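Local coordinates for protein latency-associated nuclear antigen (Murid herpesvirus 4, PDB 4BLG) that probably binds viral DNA through this C-terminal domain, which pairs with a second copy of itself to form a dimer, at residues S39-S45 and S113-V119; M15-L19 and V102-Y106. One frame throughout, in Å; residues are numbered along the deposited sequence.

Interaction 1. Residues S39-S45 and S113-V119. With PO4 (phosphate ion), chain C.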
# COMPACT_ATOMS: atom_id res chain seq x y z
N SER A 39 7.87 1.62 -7.98
CA SER A 39 7.05 0.41 -7.92
C SER A 39 7.10 -0.30 -6.58
O SER A 39 7.89 0.04 -5.69
CB SER A 39 7.48 -0.57 -9.00
OG SER A 39 7.56 0.05 -10.26
N ALA A 40 6.24 -1.29 -6.44
CA ALA A 40 6.22 -2.12 -5.26
C ALA A 40 5.56 -3.44 -5.59
O ALA A 40 4.95 -3.59 -6.64
CB ALA A 40 5.49 -1.42 -4.13
N VAL A 41 5.69 -4.39 -4.68
CA VAL A 41 4.87 -5.58 -4.74
C VAL A 41 4.05 -5.62 -3.47
O VAL A 41 4.59 -5.51 -2.36
CB VAL A 41 5.70 -6.86 -4.86
CG1 VAL A 41 4.78 -8.07 -5.04
CG2 VAL A 41 6.67 -6.77 -6.04
N MET A 42 2.74 -5.73 -3.62
CA MET A 42 1.88 -6.02 -2.49
C MET A 42 1.85 -7.53 -2.29
O MET A 42 1.39 -8.26 -3.17
CB MET A 42 0.47 -5.49 -2.73
CG MET A 42 -0.47 -5.76 -1.55
SD MET A 42 -2.14 -5.13 -1.81
CE MET A 42 -1.87 -3.38 -1.49
N PHE A 43 2.33 -7.98 -1.14
CA PHE A 43 2.21 -9.38 -0.77
C PHE A 43 1.08 -9.48 0.23
O PHE A 43 1.08 -8.76 1.22
CB PHE A 43 3.51 -9.91 -0.15
CG PHE A 43 4.65 -9.98 -1.11
CD1 PHE A 43 4.72 -10.98 -2.07
CD2 PHE A 43 5.69 -9.06 -1.03
CE1 PHE A 43 5.78 -11.05 -2.96
CE2 PHE A 43 6.75 -9.12 -1.91
CZ PHE A 43 6.80 -10.11 -2.88
N SER A 44 0.13 -10.37 -0.02
CA SER A 44 -1.05 -10.49 0.81
C SER A 44 -1.35 -11.93 1.17
O SER A 44 -0.90 -12.87 0.51
CB SER A 44 -2.24 -9.87 0.09
OG SER A 44 -2.47 -10.51 -1.15
N SER A 45 -2.14 -12.11 2.23
CA SER A 45 -2.42 -13.42 2.76
C SER A 45 -3.34 -13.30 3.96
O SER A 45 -3.32 -12.29 4.65
CB SER A 45 -1.12 -14.09 3.18
OG SER A 45 -1.36 -15.15 4.07
N SER A 113 -0.21 -19.72 0.95
CA SER A 113 -1.23 -18.69 1.23
C SER A 113 -0.87 -17.32 0.66
O SER A 113 -1.71 -16.42 0.61
CB SER A 113 -1.43 -18.54 2.73
OG SER A 113 -0.52 -17.57 3.25
N VAL A 114 0.38 -17.14 0.25
CA VAL A 114 0.86 -15.80 -0.09
C VAL A 114 0.63 -15.47 -1.56
O VAL A 114 0.91 -16.28 -2.44
CB VAL A 114 2.36 -15.65 0.24
CG1 VAL A 114 2.90 -14.34 -0.30
CG2 VAL A 114 2.58 -15.72 1.74
N GLU A 115 0.10 -14.27 -1.81
CA GLU A 115 -0.07 -13.76 -3.17
C GLU A 115 0.76 -12.50 -3.35
O GLU A 115 1.09 -11.81 -2.38
CB GLU A 115 -1.54 -13.44 -3.45
CG GLU A 115 -2.44 -14.67 -3.57
CD GLU A 115 -3.88 -14.31 -3.92
OE1 GLU A 115 -4.20 -13.11 -4.06
OE2 GLU A 115 -4.70 -15.24 -4.05
N GLY A 116 1.10 -12.20 -4.60
CA GLY A 116 1.90 -11.04 -4.93
C GLY A 116 1.25 -10.27 -6.06
O GLY A 116 0.75 -10.87 -7.01
N THR A 117 1.25 -8.94 -5.95
CA THR A 117 0.60 -8.06 -6.90
C THR A 117 1.52 -6.91 -7.25
O THR A 117 1.96 -6.18 -6.37
CB THR A 117 -0.70 -7.48 -6.31
OG1 THR A 117 -1.54 -8.54 -5.84
CG2 THR A 117 -1.45 -6.65 -7.36
N ILE A 118 1.83 -6.74 -8.53
CA ILE A 118 2.65 -5.61 -8.96
C ILE A 118 1.86 -4.29 -8.87
O ILE A 118 0.72 -4.21 -9.33
CB ILE A 118 3.13 -5.78 -10.41
CG1 ILE A 118 3.96 -7.06 -10.56
CG2 ILE A 118 3.94 -4.56 -10.83
CD1 ILE A 118 5.39 -6.93 -10.10
N VAL A 119 2.50 -3.28 -8.28
CA VAL A 119 1.90 -1.97 -8.08
C VAL A 119 2.86 -0.91 -8.59
O VAL A 119 4.07 -1.09 -8.54
CB VAL A 119 1.62 -1.72 -6.58
CG1 VAL A 119 1.02 -0.34 -6.38
CG2 VAL A 119 0.70 -2.78 -6.03
P PO4 C . 1.24 -20.23 4.70
O1 PO4 C . 0.19 -21.27 4.95
O2 PO4 C . 0.93 -19.03 5.55
O3 PO4 C . 2.59 -20.77 5.08
O4 PO4 C . 1.22 -19.80 3.25
O HOH W 1 -1.05 -9.46 -3.29
O HOH W 2 -4.19 -12.30 -1.42
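Two neighbouring strands of the four-stranded antiparallel sheet at the centre of this DNA-binding domain meet here: 39-45, an inner strand, and the start of 115-122, which lies at the sheet's edge within the chain. Helices 48-57 and 93-110 cover one face, and the sheet continues into the second subunit, consistent with the dimeric beta-barrel fold of the related KSHV LANA and EBNA1 DNA-binding domains. Three hydrogen-bonded pairs hold the register, each closed by two N-H...O bonds: Ala40 N to Val119 O and Val119 N to Ala40 O (both 3.0 Å), Met42 N to Thr117 O and Thr117 N to Met42 O (both 2.9 Å), and Ser44 N to Glu115 O and Glu115 N to Ser44 O (both 2.9 Å). At the intervening non-hydrogen-bonded pairs, Val41 with Ile118 and Phe43 with Gly116, CA-H groups approach carbonyls, most closely Phe43 CA to Glu115 O at 3.1 Å. The side chain of Phe43 leans across Gly116, placing CD1 4.0 Å from Gly116 CA, and also packs on helices 48-57 and 93-110. Met42, Ser44, Thr117 and Val119 face the second subunit; Val119 meets its counterpart there, and Ile118 and Val119 join an antiparallel ladder that carries the sheet across the dimer interface. On this face, water 1 donates to Met42 O (2.7 Å) and also hydrogen-bonds Ser44 OG and Thr117 OG1. Beyond the last bridge, Ser45 OG and Ser113 OG share a 2.7 Å hydrogen bond, and the backbone N of Ser113 donates to O4 of a phosphate, probably from the crystallisation liquor, at 2.7 Å.

Interaction 2. Residues M15-L19 and V102-Y106. With PO4 (phosphate ion), chain E.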
# COMPACT_ATOMS: atom_id res chain seq x y z
N MET A 15 15.07 -18.09 4.87
CA MET A 15 14.50 -17.31 3.79
C MET A 15 15.41 -16.15 3.39
O MET A 15 15.53 -15.83 2.21
CB MET A 15 13.11 -16.80 4.14
CG MET A 15 12.55 -15.92 3.04
SD MET A 15 10.80 -15.62 3.18
CE MET A 15 10.42 -15.23 1.47
N ARG A 16 16.06 -15.52 4.36
CA ARG A 16 16.92 -14.38 4.07
C ARG A 16 18.08 -14.77 3.14
O ARG A 16 18.34 -14.13 2.12
CB ARG A 16 17.46 -13.76 5.38
CG ARG A 16 16.44 -12.85 6.06
CD ARG A 16 17.01 -12.12 7.27
NE ARG A 16 17.19 -13.00 8.43
CZ ARG A 16 18.36 -13.48 8.85
NH1 ARG A 16 19.50 -13.19 8.23
NH2 ARG A 16 18.39 -14.27 9.92
N ARG A 17 18.74 -15.87 3.50
CA ARG A 17 19.90 -16.30 2.75
C ARG A 17 19.44 -16.69 1.36
O ARG A 17 20.09 -16.37 0.36
CB ARG A 17 20.61 -17.45 3.47
CG ARG A 17 21.32 -17.02 4.76
CD ARG A 17 22.02 -18.17 5.48
NE ARG A 17 23.00 -17.67 6.44
CZ ARG A 17 23.90 -18.42 7.07
NH1 ARG A 17 23.97 -19.73 6.86
NH2 ARG A 17 24.75 -17.85 7.91
N HIS A 18 18.27 -17.32 1.28
CA HIS A 18 17.74 -17.74 0.01
C HIS A 18 17.64 -16.54 -0.91
O HIS A 18 18.18 -16.55 -2.01
CB HIS A 18 16.38 -18.41 0.14
CG HIS A 18 15.70 -18.63 -1.17
ND1 HIS A 18 16.03 -19.66 -2.02
CD2 HIS A 18 14.73 -17.92 -1.80
CE1 HIS A 18 15.29 -19.59 -3.11
NE2 HIS A 18 14.49 -18.54 -3.00
N LEU A 19 16.95 -15.50 -0.43
CA LEU A 19 16.70 -14.32 -1.24
C LEU A 19 18.00 -13.66 -1.70
O LEU A 19 18.09 -13.23 -2.86
CB LEU A 19 15.82 -13.30 -0.49
CG LEU A 19 14.39 -13.76 -0.16
CD1 LEU A 19 13.71 -12.78 0.78
CD2 LEU A 19 13.56 -13.91 -1.44
N VAL A 102 10.95 -14.04 -7.37
CA VAL A 102 11.80 -14.71 -6.40
C VAL A 102 11.01 -15.09 -5.16
O VAL A 102 11.02 -16.25 -4.72
CB VAL A 102 12.98 -13.81 -6.01
CG1 VAL A 102 13.68 -14.35 -4.77
CG2 VAL A 102 13.95 -13.68 -7.17
N VAL A 103 10.30 -14.11 -4.60
CA VAL A 103 9.57 -14.32 -3.37
C VAL A 103 8.54 -15.43 -3.56
O VAL A 103 8.41 -16.30 -2.72
CB VAL A 103 8.89 -13.03 -2.87
CG1 VAL A 103 8.02 -13.33 -1.66
CG2 VAL A 103 9.94 -11.98 -2.53
N LEU A 104 7.83 -15.41 -4.68
CA LEU A 104 6.75 -16.37 -4.91
C LEU A 104 7.25 -17.76 -5.31
O LEU A 104 6.54 -18.75 -5.12
CB LEU A 104 5.76 -15.86 -5.95
CG LEU A 104 4.87 -14.67 -5.55
CD1 LEU A 104 3.86 -14.40 -6.65
CD2 LEU A 104 4.16 -14.90 -4.23
N ALA A 105 8.44 -17.86 -5.89
CA ALA A 105 9.03 -19.18 -6.10
C ALA A 105 9.24 -19.84 -4.75
O ALA A 105 8.87 -21.00 -4.54
CB ALA A 105 10.33 -19.09 -6.87
N TYR A 106 9.82 -19.11 -3.81
CA TYR A 106 9.97 -19.65 -2.45
C TYR A 106 8.60 -20.01 -1.81
O TYR A 106 8.39 -21.14 -1.36
CB TYR A 106 10.75 -18.67 -1.56
CG TYR A 106 11.17 -19.21 -0.21
CD1 TYR A 106 10.35 -19.08 0.90
CD2 TYR A 106 12.40 -19.84 -0.04
CE1 TYR A 106 10.73 -19.57 2.14
CE2 TYR A 106 12.79 -20.33 1.20
CZ TYR A 106 11.95 -20.19 2.28
OH TYR A 106 12.32 -20.67 3.52
P PO4 E . 13.16 -19.94 7.27
O1 PO4 E . 12.16 -20.19 6.16
O2 PO4 E . 13.72 -18.54 7.14
O3 PO4 E . 12.46 -20.08 8.61
O4 PO4 E . 14.28 -20.94 7.18
O HOH W 3 13.10 -17.82 -5.11
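Tyr106 reaches from helix 93-110 toward helix 13-22 in a t rotamer (chi1 -170°), its ring meeting the side chains of Met15 and His18, which both approach from the same side of the ring plane. Met15 is extended, with all three chi angles in the t well, so its chain runs alongside the ring: CG lies over one face, SD stands 4.7 Å from the ring centroid in an oblique Met-aromatic contact, and CE comes within 3.9 Å of Tyr106 CD1. His18, also t at chi1, brings its CD2 to 3.5 Å from Tyr106 CD2; the two rings are inclined at 45° with centroids 5.0 Å apart, and Tyr106 CD2 sits over a face of the imidazole. This is helix-helix packing at an angle of 132° between N-to-C directions. Side chains bridge the 10.9 Å between the two segment axes, without close backbone contact, and join helix 13-22 to the helical layer that covers the domain's beta-sheet. One turn beyond Met15, Leu19 in its m,t rotamer swings CD2 across to Val102 CG1 (3.4 Å) and Val103 CG2 (4.2 Å). No direct hydrogen bond joins the segments, but water 3 does so, lying 2.6 Å from His18 NE2 and donating to Val102 O at 2.6 Å. Met15 also packs on Lys53, Leu54 and Cys57 of helix 48-57. A phosphate, probably from the crystallisation liquor, spans the outer end of the contact, accepting hydrogen bonds at 2.7 Å from Met15 N to its O2 and from Tyr106 OH to its O1; Lys53 supplies a further one.

How the interactions relate
Along the chain the two contacts interleave: 15-19, then 39-45, then 102-106, then 113-119, so neither closes before the other opens. Their centres lie 14 Å apart, interaction 1 within the sheet and interaction 2 in the helices above it. Helix 93-110, which leads directly into strand 115-122, connects them. Val103 links the two, touching Met15 and Leu19 of helix 13-22 and also packing its CG1 against Phe43 CE1 at 3.5 Å, while Leu104, whose CA-to-CB bond points away from helix 13-22, touches Val114, Glu115 and Gly116. Successive layers of helix 13-22, helix 93-110 and sheet thus build one domain, with the second subunit meeting the sheet's other face and the edge strand 115-122.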